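Long-range contacts in phosphotriesterase, putative (PDB 4J35), which probably hydrolyses lactones at a two-metal centre, occupied here by cobalt, and has been engineered for activity on organophosphates: residues Q4-G8 and L79-E84; Q14-T18 and T314-A319; E117-Y121 and R160-V165. The protein carries 7 engineered substitutions. All coordinates share one frame; numbering follows the deposited sequence.

Interaction 1: Q4-G8 and L79-E84; sequences QTVTG and LREVSE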
ATOM      1  N   GLN A   4      -6.389  -4.792 -12.606  1.00 45.06           N
ATOM      2  CA  GLN A   4      -5.625  -5.988 -12.896  1.00 43.13           C
ATOM      3  C   GLN A   4      -5.260  -6.699 -11.591  1.00 42.10           C
ATOM      4  O   GLN A   4      -4.421  -6.214 -10.848  1.00 39.12           O
ATOM      5  CB  GLN A   4      -4.372  -5.624 -13.694  1.00 52.01           C
ATOM      6  CG  GLN A   4      -3.751  -6.807 -14.402  1.00 50.40           C
ATOM      7  CD  GLN A   4      -4.676  -7.441 -15.422  1.00 60.21           C
ATOM      8  OE1 GLN A   4      -5.550  -6.778 -15.997  1.00 52.28           O
ATOM      9  NE2 GLN A   4      -4.489  -8.729 -15.655  1.00 49.72           N
ATOM     10  N   THR A   5      -5.889  -7.840 -11.317  1.00 43.91           N
ATOM     11  CA  THR A   5      -5.585  -8.618 -10.114  1.00 41.73           C
ATOM     12  C   THR A   5      -4.701  -9.783 -10.489  1.00 39.62           C
ATOM     13  O   THR A   5      -4.435 -10.013 -11.665  1.00 42.01           O
ATOM     14  CB  THR A   5      -6.848  -9.196  -9.433  1.00 42.82           C
ATOM     15  OG1 THR A   5      -7.241 -10.412 -10.090  1.00 39.49           O
ATOM     16  CG2 THR A   5      -7.965  -8.211  -9.457  1.00 44.09           C
ATOM     17  N   VAL A   6      -4.230 -10.516  -9.492  1.00 37.20           N
ATOM     18  CA  VAL A   6      -3.304 -11.614  -9.736  1.00 38.80           C
ATOM     19  C   VAL A   6      -4.032 -12.828 -10.345  1.00 45.09           C
ATOM     20  O   VAL A   6      -3.385 -13.771 -10.796  1.00 45.14           O
ATOM     21  CB  VAL A   6      -2.540 -12.022  -8.432  1.00 45.30           C
ATOM     22  CG1 VAL A   6      -1.751 -10.826  -7.871  1.00 42.10           C
ATOM     23  CG2 VAL A   6      -3.497 -12.568  -7.376  1.00 44.10           C
ATOM     24  N   THR A   7      -5.366 -12.798 -10.368  1.00 45.64           N
ATOM     25  CA  THR A   7      -6.141 -13.817 -11.079  1.00 49.10           C
ATOM     26  C   THR A   7      -6.790 -13.302 -12.375  1.00 56.30           C
ATOM     27  O   THR A   7      -7.682 -13.953 -12.921  1.00 61.66           O
ATOM     28  CB  THR A   7      -7.281 -14.384 -10.215  1.00 42.20           C
ATOM     29  OG1 THR A   7      -8.097 -13.308  -9.726  1.00 44.79           O
ATOM     30  CG2 THR A   7      -6.739 -15.205  -9.057  1.00 42.74           C
ATOM     31  N   GLY A   8      -6.354 -12.144 -12.862  1.00 52.25           N
ATOM     32  CA  GLY A   8      -6.890 -11.592 -14.099  1.00 48.69           C
ATOM     33  C   GLY A   8      -7.645 -10.298 -13.873  1.00 49.68           C
ATOM     34  O   GLY A   8      -7.780  -9.841 -12.742  1.00 46.31           O
ATOM     35  N   LEU A  79       0.635 -15.003  -4.008  1.00 31.49           N
ATOM     36  CA  LEU A  79      -0.607 -14.242  -3.916  1.00 30.61           C
ATOM     37  C   LEU A  79      -1.732 -14.860  -4.757  1.00 42.79           C
ATOM     38  O   LEU A  79      -2.887 -14.865  -4.345  1.00 39.73           O
ATOM     39  CB  LEU A  79      -0.384 -12.802  -4.391  1.00 38.09           C
ATOM     40  CG  LEU A  79       0.648 -11.970  -3.630  1.00 34.67           C
ATOM     41  CD1 LEU A  79       0.654 -10.580  -4.233  1.00 32.83           C
ATOM     42  CD2 LEU A  79       0.360 -11.887  -2.136  1.00 33.59           C
ATOM     43  N   ARG A  80      -1.405 -15.369  -5.944  1.00 37.33           N
ATOM     44  CA  ARG A  80      -2.416 -16.051  -6.771  1.00 41.35           C
ATOM     45  C   ARG A  80      -2.938 -17.322  -6.108  1.00 37.90           C
ATOM     46  O   ARG A  80      -4.139 -17.597  -6.153  1.00 41.02           O
ATOM     47  CB  ARG A  80      -1.863 -16.374  -8.162  1.00 42.50           C
ATOM     48  CG  ARG A  80      -2.870 -17.057  -9.084  1.00 49.60           C
ATOM     49  CD  ARG A  80      -2.446 -16.958 -10.543  1.00 53.01           C
ATOM     50  NE  ARG A  80      -1.241 -17.736 -10.803  1.00 61.19           N
ATOM     51  CZ  ARG A  80      -0.640 -17.825 -11.984  1.00 50.54           C
ATOM     52  NH1 ARG A  80      -1.119 -17.180 -13.036  1.00 60.61           N
ATOM     53  NH2 ARG A  80       0.455 -18.562 -12.107  1.00 60.90           N
ATOM     54  N   GLU A  81      -2.062 -18.077  -5.457  1.00 41.82           N
ATOM     55  CA  GLU A  81      -2.512 -19.256  -4.719  1.00 43.10           C
ATOM     56  C   GLU A  81      -3.512 -18.890  -3.644  1.00 55.10           C
ATOM     57  O   GLU A  81      -4.508 -19.591  -3.459  1.00 46.69           O
ATOM     58  CB  GLU A  81      -1.357 -19.962  -4.019  1.00 46.61           C
ATOM     59  CG  GLU A  81      -0.396 -20.671  -4.906  1.00 53.69           C
ATOM     60  CD  GLU A  81       0.657 -21.403  -4.096  1.00 60.91           C
ATOM     61  OE1 GLU A  81       0.287 -22.239  -3.232  1.00 64.00           O
ATOM     62  OE2 GLU A  81       1.852 -21.131  -4.319  1.00 65.91           O
ATOM     63  N   VAL A  82      -3.220 -17.822  -2.903  1.00 42.94           N
ATOM     64  CA  VAL A  82      -4.092 -17.395  -1.811  1.00 38.31           C
ATOM     65  C   VAL A  82      -5.445 -16.946  -2.374  1.00 40.85           C
ATOM     66  O   VAL A  82      -6.489 -17.286  -1.829  1.00 44.59           O
ATOM     67  CB  VAL A  82      -3.445 -16.245  -1.006  1.00 37.68           C
ATOM     68  CG1 VAL A  82      -4.400 -15.720   0.048  1.00 36.51           C
ATOM     69  CG2 VAL A  82      -2.140 -16.719  -0.365  1.00 41.23           C
ATOM     70  N   SER A  83      -5.415 -16.176  -3.466  1.00 43.53           N
ATOM     71  CA  SER A  83      -6.635 -15.702  -4.121  1.00 40.25           C
ATOM     72  C   SER A  83      -7.498 -16.834  -4.669  1.00 44.90           C
ATOM     73  O   SER A  83      -8.713 -16.849  -4.468  1.00 49.46           O
ATOM     74  CB  SER A  83      -6.289 -14.742  -5.279  1.00 39.60           C
ATOM     75  OG  SER A  83      -7.479 -14.223  -5.873  1.00 40.21           O
ATOM     76  N   GLU A  84      -6.868 -17.768  -5.372  1.00 47.88           N
ATOM     77  CA  GLU A  84      -7.582 -18.896  -5.969  1.00 52.88           C
ATOM     78  C   GLU A  84      -8.125 -19.856  -4.910  1.00 52.09           C
ATOM     79  O   GLU A  84      -9.117 -20.557  -5.139  1.00 51.58           O
ATOM     80  CB  GLU A  84      -6.671 -19.659  -6.942  1.00 59.29           C
ATOM     81  CG  GLU A  84      -6.323 -18.895  -8.225  1.00 61.35           C
ATOM     82  CD  GLU A  84      -5.380 -19.671  -9.154  1.00 59.66           C
ATOM     83  OE1 GLU A  84      -4.850 -20.720  -8.732  1.00 65.50           O
ATOM     84  OE2 GLU A  84      -5.177 -19.230 -10.309  1.00 65.26           O
TER
HETATM   85  O   HOH W   1      -3.187 -14.729 -13.085  1.00 43.47           O
HETATM   86  O   HOH W   2      -7.161 -11.827  -7.505  1.00 37.10           O

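Interaction 2: Q14-T18 and T314-A319; sequences QLGAT and TVGNPA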
ATOM      1  N   GLN A  14     -16.960  -4.931  -9.301  1.00 49.81           N
ATOM      2  CA  GLN A  14     -16.722  -6.196  -8.590  1.00 53.79           C
ATOM      3  C   GLN A  14     -15.609  -6.131  -7.540  1.00 50.29           C
ATOM      4  O   GLN A  14     -15.318  -7.143  -6.902  1.00 43.38           O
ATOM      5  CB  GLN A  14     -16.377  -7.326  -9.572  1.00 53.99           C
ATOM      6  CG  GLN A  14     -17.515  -7.746 -10.429  1.00 68.33           C
ATOM      7  CD  GLN A  14     -18.806  -7.787  -9.647  1.00 74.79           C
ATOM      8  OE1 GLN A  14     -18.966  -8.577  -8.701  1.00 75.31           O
ATOM      9  NE2 GLN A  14     -19.736  -6.907 -10.017  1.00 71.30           N
ATOM     10  N   LEU A  15     -14.993  -4.969  -7.344  1.00 45.77           N
ATOM     11  CA  LEU A  15     -13.932  -4.870  -6.327  1.00 45.90           C
ATOM     12  C   LEU A  15     -14.507  -4.958  -4.916  1.00 43.60           C
ATOM     13  O   LEU A  15     -13.918  -5.569  -4.027  1.00 41.01           O
ATOM     14  CB  LEU A  15     -13.139  -3.567  -6.479  1.00 45.97           C
ATOM     15  CG  LEU A  15     -12.279  -3.426  -7.736  1.00 46.73           C
ATOM     16  CD1 LEU A  15     -11.474  -2.109  -7.695  1.00 48.02           C
ATOM     17  CD2 LEU A  15     -11.346  -4.616  -7.900  1.00 50.61           C
ATOM     18  N   GLY A  16     -15.674  -4.360  -4.726  1.00 44.78           N
ATOM     19  CA  GLY A  16     -16.286  -4.286  -3.422  1.00 47.87           C
ATOM     20  C   GLY A  16     -15.456  -3.527  -2.406  1.00 45.18           C
ATOM     21  O   GLY A  16     -14.599  -2.705  -2.741  1.00 39.11           O
ATOM     22  N   ALA A  17     -15.736  -3.802  -1.138  1.00 36.59           N
ATOM     23  CA  ALA A  17     -15.023  -3.175  -0.045  1.00 35.61           C
ATOM     24  C   ALA A  17     -13.549  -3.611  -0.160  1.00 33.93           C
ATOM     25  O   ALA A  17     -13.260  -4.804  -0.292  1.00 39.69           O
ATOM     26  CB  ALA A  17     -15.626  -3.628   1.280  1.00 36.64           C
ATOM     27  N   THR A  18     -12.642  -2.649  -0.085  1.00 34.99           N
ATOM     28  CA  THR A  18     -11.220  -2.863  -0.360  1.00 32.01           C
ATOM     29  C   THR A  18     -10.333  -2.332   0.748  1.00 28.25           C
ATOM     30  O   THR A  18     -10.590  -1.261   1.352  1.00 33.90           O
ATOM     31  CB  THR A  18     -10.832  -2.170  -1.729  1.00 31.25           C
ATOM     32  OG1 THR A  18     -11.609  -2.745  -2.779  1.00 33.55           O
ATOM     33  CG2 THR A  18      -9.365  -2.343  -2.055  1.00 32.11           C
ATOM     34  N   THR A 314     -14.527   3.108   1.693  1.00 36.69           N
ATOM     35  CA  THR A 314     -14.140   1.702   1.616  1.00 33.69           C
ATOM     36  C   THR A 314     -14.529   1.002   0.325  1.00 33.02           C
ATOM     37  O   THR A 314     -13.971  -0.028   0.011  1.00 34.53           O
ATOM     38  CB  THR A 314     -14.755   0.901   2.809  1.00 33.11           C
ATOM     39  OG1 THR A 314     -16.179   1.033   2.775  1.00 33.67           O
ATOM     40  CG2 THR A 314     -14.229   1.466   4.105  1.00 36.97           C
ATOM     41  N   VAL A 315     -15.458   1.571  -0.447  1.00 37.32           N
ATOM     42  CA  VAL A 315     -15.897   0.926  -1.691  1.00 33.38           C
ATOM     43  C   VAL A 315     -15.827   1.904  -2.897  1.00 33.43           C
ATOM     44  O   VAL A 315     -15.257   1.557  -3.928  1.00 41.39           O
ATOM     45  CB  VAL A 315     -17.360   0.396  -1.579  1.00 44.64           C
ATOM     46  CG1 VAL A 315     -17.798  -0.276  -2.877  1.00 37.21           C
ATOM     47  CG2 VAL A 315     -17.505  -0.600  -0.380  1.00 42.48           C
ATOM     48  N   GLY A 316     -16.418   3.078  -2.727  1.00 40.11           N
ATOM     49  CA  GLY A 316     -16.492   4.068  -3.800  1.00 47.34           C
ATOM     50  C   GLY A 316     -15.106   4.487  -4.259  1.00 38.45           C
ATOM     51  O   GLY A 316     -14.805   4.461  -5.446  1.00 39.02           O
ATOM     52  N   ASN A 317     -14.260   4.880  -3.318  1.00 39.85           N
ATOM     53  CA  ASN A 317     -12.925   5.358  -3.678  1.00 42.11           C
ATOM     54  C   ASN A 317     -12.043   4.297  -4.320  1.00 36.36           C
ATOM     55  O   ASN A 317     -11.408   4.548  -5.339  1.00 33.91           O
ATOM     56  CB  ASN A 317     -12.238   6.016  -2.490  1.00 32.74           C
ATOM     57  CG  ASN A 317     -12.978   7.224  -2.002  1.00 32.99           C
ATOM     58  OD1 ASN A 317     -13.878   7.751  -2.695  1.00 39.59           O
ATOM     59  ND2 ASN A 317     -12.571   7.744  -0.853  1.00 36.67           N
ATOM     60  N   PRO A 318     -11.955   3.095  -3.720  1.00 33.63           N
ATOM     61  CA  PRO A 318     -11.164   2.064  -4.388  1.00 36.14           C
ATOM     62  C   PRO A 318     -11.675   1.721  -5.787  1.00 35.74           C
ATOM     63  O   PRO A 318     -10.850   1.391  -6.630  1.00 36.19           O
ATOM     64  CB  PRO A 318     -11.325   0.836  -3.461  1.00 33.72           C
ATOM     65  CG  PRO A 318     -11.752   1.408  -2.146  1.00 40.02           C
ATOM     66  CD  PRO A 318     -12.452   2.673  -2.401  1.00 37.65           C
ATOM     67  N   ALA A 319     -12.989   1.772  -6.034  1.00 36.40           N
ATOM     68  CA  ALA A 319     -13.507   1.420  -7.357  1.00 41.62           C
ATOM     69  C   ALA A 319     -12.951   2.416  -8.374  1.00 34.12           C
ATOM     70  O   ALA A 319     -12.523   2.065  -9.482  1.00 37.80           O
ATOM     71  CB  ALA A 319     -15.026   1.475  -7.361  1.00 51.20           C
TER
HETATM   72  O   HOH W   3     -14.851  -0.729  -4.659  1.00 40.93           O

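Interaction 3: E117-Y121 and R160-V165; sequences ESEIY and RAAARV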
ATOM      1  N   GLU A 117      16.494   5.670 -15.144  1.00 40.20           N
ATOM      2  CA  GLU A 117      15.065   6.008 -15.216  1.00 44.08           C
ATOM      3  C   GLU A 117      14.378   5.179 -16.295  1.00 43.29           C
ATOM      4  O   GLU A 117      13.316   4.587 -16.078  1.00 39.00           O
ATOM      5  CB  GLU A 117      14.850   7.495 -15.497  1.00 43.75           C
ATOM      6  CG  GLU A 117      13.377   7.903 -15.492  1.00 45.03           C
ATOM      7  CD  GLU A 117      13.149   9.328 -16.024  1.00 42.37           C
ATOM      8  OE1 GLU A 117      13.874  10.243 -15.596  1.00 44.16           O
ATOM      9  OE2 GLU A 117      12.202   9.525 -16.807  1.00 43.42           O
ATOM     10  N   SER A 118      14.977   5.140 -17.476  1.00 41.95           N
ATOM     11  CA  SER A 118      14.402   4.365 -18.566  1.00 41.62           C
ATOM     12  C   SER A 118      14.388   2.865 -18.259  1.00 38.78           C
ATOM     13  O   SER A 118      13.466   2.165 -18.665  1.00 43.06           O
ATOM     14  CB  SER A 118      15.140   4.647 -19.873  1.00 49.86           C
ATOM     15  OG  SER A 118      14.873   5.983 -20.282  1.00 56.04           O
ATOM     16  N   GLU A 119      15.402   2.367 -17.557  1.00 35.21           N
ATOM     17  CA  GLU A 119      15.404   0.958 -17.169  1.00 35.82           C
ATOM     18  C   GLU A 119      14.292   0.651 -16.202  1.00 33.30           C
ATOM     19  O   GLU A 119      13.630  -0.398 -16.303  1.00 34.81           O
ATOM     20  CB  GLU A 119      16.763   0.552 -16.570  1.00 34.30           C
ATOM     21  CG  GLU A 119      17.856   0.544 -17.651  1.00 39.75           C
ATOM     22  CD  GLU A 119      19.244   0.319 -17.072  1.00 43.04           C
ATOM     23  OE1 GLU A 119      19.386   0.419 -15.841  1.00 43.34           O
ATOM     24  OE2 GLU A 119      20.184   0.042 -17.847  1.00 50.15           O
ATOM     25  N   ILE A 120      14.082   1.556 -15.254  1.00 33.53           N
ATOM     26  CA  ILE A 120      13.011   1.404 -14.279  1.00 36.51           C
ATOM     27  C   ILE A 120      11.668   1.491 -14.980  1.00 37.70           C
ATOM     28  O   ILE A 120      10.772   0.716 -14.733  1.00 34.15           O
ATOM     29  CB  ILE A 120      13.116   2.481 -13.187  1.00 31.98           C
ATOM     30  CG1 ILE A 120      14.432   2.282 -12.424  1.00 36.74           C
ATOM     31  CG2 ILE A 120      11.892   2.428 -12.259  1.00 37.53           C
ATOM     32  CD1 ILE A 120      14.824   3.440 -11.549  1.00 37.20           C
ATOM     33  N   TYR A 121      11.539   2.455 -15.878  1.00 32.88           N
ATOM     34  CA  TYR A 121      10.324   2.590 -16.627  1.00 34.97           C
ATOM     35  C   TYR A 121       9.994   1.278 -17.343  1.00 30.38           C
ATOM     36  O   TYR A 121       8.823   0.864 -17.353  1.00 33.87           O
ATOM     37  CB  TYR A 121      10.481   3.740 -17.635  1.00 35.05           C
ATOM     38  CG  TYR A 121       9.527   3.644 -18.791  1.00 37.63           C
ATOM     39  CD1 TYR A 121       8.202   4.028 -18.660  1.00 40.25           C
ATOM     40  CD2 TYR A 121       9.957   3.156 -20.015  1.00 43.69           C
ATOM     41  CE1 TYR A 121       7.312   3.935 -19.735  1.00 39.59           C
ATOM     42  CE2 TYR A 121       9.090   3.051 -21.086  1.00 42.40           C
ATOM     43  CZ  TYR A 121       7.769   3.437 -20.940  1.00 45.52           C
ATOM     44  OH  TYR A 121       6.921   3.336 -22.018  1.00 48.70           O
ATOM     45  N   ARG A 160       9.684   9.516 -11.685  1.00 37.52           N
ATOM     46  CA  ARG A 160       9.538   9.942 -13.081  1.00 33.06           C
ATOM     47  C   ARG A 160       9.201   8.750 -13.960  1.00 39.18           C
ATOM     48  O   ARG A 160       8.392   8.862 -14.865  1.00 35.50           O
ATOM     49  CB  ARG A 160      10.814  10.679 -13.612  1.00 34.90           C
ATOM     50  CG  ARG A 160      11.104  11.998 -12.870  1.00 46.61           C
ATOM     51  CD  ARG A 160      12.202  12.846 -13.552  1.00 45.75           C
ATOM     52  NE  ARG A 160      13.521  12.243 -13.463  1.00 43.38           N
ATOM     53  CZ  ARG A 160      14.377  12.421 -12.458  1.00 53.69           C
ATOM     54  NH1 ARG A 160      14.062  13.185 -11.420  1.00 51.49           N
ATOM     55  NH2 ARG A 160      15.564  11.833 -12.490  1.00 64.07           N
ATOM     56  N   ALA A 161       9.790   7.591 -13.676  1.00 36.02           N
ATOM     57  CA  ALA A 161       9.433   6.387 -14.434  1.00 36.56           C
ATOM     58  C   ALA A 161       7.956   6.006 -14.211  1.00 36.74           C
ATOM     59  O   ALA A 161       7.258   5.643 -15.156  1.00 32.93           O
ATOM     60  CB  ALA A 161      10.324   5.238 -14.060  1.00 35.65           C
ATOM     61  N   ALA A 162       7.490   6.061 -12.961  1.00 32.62           N
ATOM     62  CA  ALA A 162       6.089   5.772 -12.672  1.00 36.17           C
ATOM     63  C   ALA A 162       5.115   6.746 -13.367  1.00 34.51           C
ATOM     64  O   ALA A 162       4.076   6.330 -13.880  1.00 33.45           O
ATOM     65  CB  ALA A 162       5.854   5.793 -11.174  1.00 39.65           C
ATOM     66  N   ALA A 163       5.427   8.040 -13.362  1.00 43.34           N
ATOM     67  CA  ALA A 163       4.512   9.016 -13.969  1.00 41.18           C
ATOM     68  C   ALA A 163       4.321   8.693 -15.453  1.00 40.57           C
ATOM     69  O   ALA A 163       3.225   8.776 -16.005  1.00 42.00           O
ATOM     70  CB  ALA A 163       5.015  10.446 -13.749  1.00 36.64           C
ATOM     71  N   ARG A 164       5.400   8.291 -16.097  1.00 39.65           N
ATOM     72  CA  ARG A 164       5.350   7.913 -17.493  1.00 38.51           C
ATOM     73  C   ARG A 164       4.494   6.680 -17.734  1.00 38.37           C
ATOM     74  O   ARG A 164       3.658   6.649 -18.632  1.00 41.59           O
ATOM     75  CB  ARG A 164       6.773   7.677 -17.971  1.00 46.58           C
ATOM     76  CG  ARG A 164       6.885   7.254 -19.379  1.00 62.45           C
ATOM     77  CD  ARG A 164       8.352   7.243 -19.741  1.00 74.91           C
ATOM     78  NE  ARG A 164       8.581   7.016 -21.159  1.00 76.63           N
ATOM     79  CZ  ARG A 164       9.736   6.568 -21.651  1.00 79.56           C
ATOM     80  NH1 ARG A 164      10.768   6.281 -20.829  1.00 58.41           N
ATOM     81  NH2 ARG A 164       9.852   6.398 -22.968  1.00 61.57           N
ATOM     82  N   VAL A 165       4.683   5.645 -16.929  1.00 35.50           N
ATOM     83  CA  VAL A 165       3.834   4.479 -17.070  1.00 31.39           C
ATOM     84  C   VAL A 165       2.378   4.843 -16.790  1.00 35.90           C
ATOM     85  O   VAL A 165       1.475   4.319 -17.441  1.00 43.47           O
ATOM     86  CB  VAL A 165       4.273   3.299 -16.103  1.00 33.49           C
ATOM     87  CG1 VAL A 165       3.348   2.129 -16.324  1.00 36.04           C
ATOM     88  CG2 VAL A 165       5.696   2.912 -16.387  1.00 32.61           C
TER
HETATM   89  O   HOH W   4      16.646  10.716 -15.014  1.00 53.52           O
HETATM   90  O   HOH W   5      13.149   5.077 -22.568  1.00 55.40           O

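Interaction 1: Q4-G8 and L79-E84
V6 and R80 bring the two backbones within 5.4 Å, CA to CA, where the tip of a tight β-hairpin is laid against the flank of a helix. T5 to G8 form a type I turn, closed by backbone bonds from T5 N to G8 O and from G8 N to T5 O. T5 OG1 secures it: it accepts from T7 N in an ST turn and donates to G8 O in the carbonyl plane at 2.8 Å. A turn fixed thus can present its two corner residues as packing groups. V6 points at the helix; with CG1 beside the backbone N (chi1 -59°), CG2 falls between that N and the carbonyl carbon and lies over the R80 backbone, 3.7 Å from R80 CA, while CG1 approaches L79 CB at 4.2 Å. T7 brings its methyl CG2 to 3.4 Å from S83 OG and slides past E84 CG. R80 lets its aliphatic CD pass 3.3 Å from V6 O. Direct hydrogen bonds across the contact are absent; instead a water joins T7 OG1 to S83 OG, donating to the latter, and S83 OG is also hydrogen-bonded to L88 O beyond the helix end. I90 of strand 89-91 adds to the packing, sharing backbone bonds with V6 and touching the V6 and L79 side chains, so the N-terminal hairpin fills the corner between helix 76-86 and the strand that follows it.

Interaction 2: Q14-T18 and T314-A319
T18 lays its CB against the pyrrolidine ring of P318, CB to CB at 3.5 Å, and the two side chains slide past each other in opposite directions. With chi1 at -60°, OG1 lies beside the backbone N, anti to the carbonyl carbon and 3.7 Å from P318 CB, and the methyl CG2 is anti to the N. From there OG1 donates to G16 O at 3.0 Å, from well above the carbonyl plane, and so braces the bend that leads into the strand. An alanine here would lose both the hydroxyl and the methyl, and would probably leave G16 O without this donor and P318 less fully covered. Proline within a helix illustrates a general point: its nitrogen carries no hydrogen, so P318 cannot bond back to the preceding turn, and the helix is kinked there. The carbonyl of T314 is thereby available to the strand, and T18 N meets it at 2.9 Å, nearly head-on (C=O...N 167°). A17 CA adds a weaker CA-H...O contact to the same T314 O at 3.3 Å. On the flank, V315 sets CG2 against the A17 backbone, 3.6 Å from A17 CA, while L15 CD1 reaches P318 O at 3.7 Å. A water donates to G16 O; its link to V315 O is too short to be trusted in detail. Strand 17-26, which carries the metal ligands H21 and H23 farther along, is flanked by strand 61-66, where Q62 shares backbone bonds with A17 and T63 OG1 bonds L15 O. P318 also touches L260 of strand 259-261, which leads to the metal ligand D264; helix 307-322, the last of the chain, thus packs where the TIM barrel closes on its first strand.

Interaction 3: E117-Y121 and R160-V165
Y121 and A161 mark the closest passage of two helices, their CA atoms 4.5 Å apart, with the axes of the short segments crossing at -46° and running broadly in the same direction. A small residue at a crossing permits such closeness: the A161 methyl, CB, sits 3.5 Å from Y121 N and also meets I120 CG2. Beside it R164 spreads over one face of the Y121 ring. Its CG stands anti to the backbone N (chi1 179°) and the chain stays extended to NE, laying the guanidinium flat on the ring, planes 12° apart. The result is a stacked cation-pi contact, with CZ 3.7 Å from the ring centroid, and the CD methylene of the same arginine adds a CH-pi contact over that face. V165 CG2 approaches Y121 CD1 obliquely at 3.6 Å. At the other end E117 and R160 cross at about a right angle in a salt bridge: R160 NE donates to E117 OE1 at 2.9 Å, nearly straight and within the guanidinium plane, but from above the carboxylate plane. A water joins E117 OE1 to R160 NH2. Another joins R164 NH1 to S118 OG, which is itself hydrogen-bonded to D115. Y121 OH bonds to E168, a turn beyond R164, so the tyrosine is held at its tip as well as on its face. Both helices lie on the outside of the TIM barrel, away from the metal site. Beside the crossing, L157 and F158 of helix 153-169 receive I120, while M124 of helix 116-129 touches A162 and V165, extending the apolar seam toward I142, in a loop that touches both of these residues.

The three contacts hold different elements and do not touch one another. Interaction 2 joins the last helix to the first strand of the barrel, and a direct backbone bond and proline packing do the work. Interaction 1 lies about 17 Å from it, centre to centre, and seats the N-terminal hairpin on a helix by apolar packing and water. Interaction 3, the largest in buried area, is a helix-helix crossing farther from the centre of the chain and away from the metal site, and it alone relies on charge, through a salt bridge and a cation-pi stack. All are partly buried; no touching residue of interaction 2 is exposed, but T7, E84 and R164 in the others are.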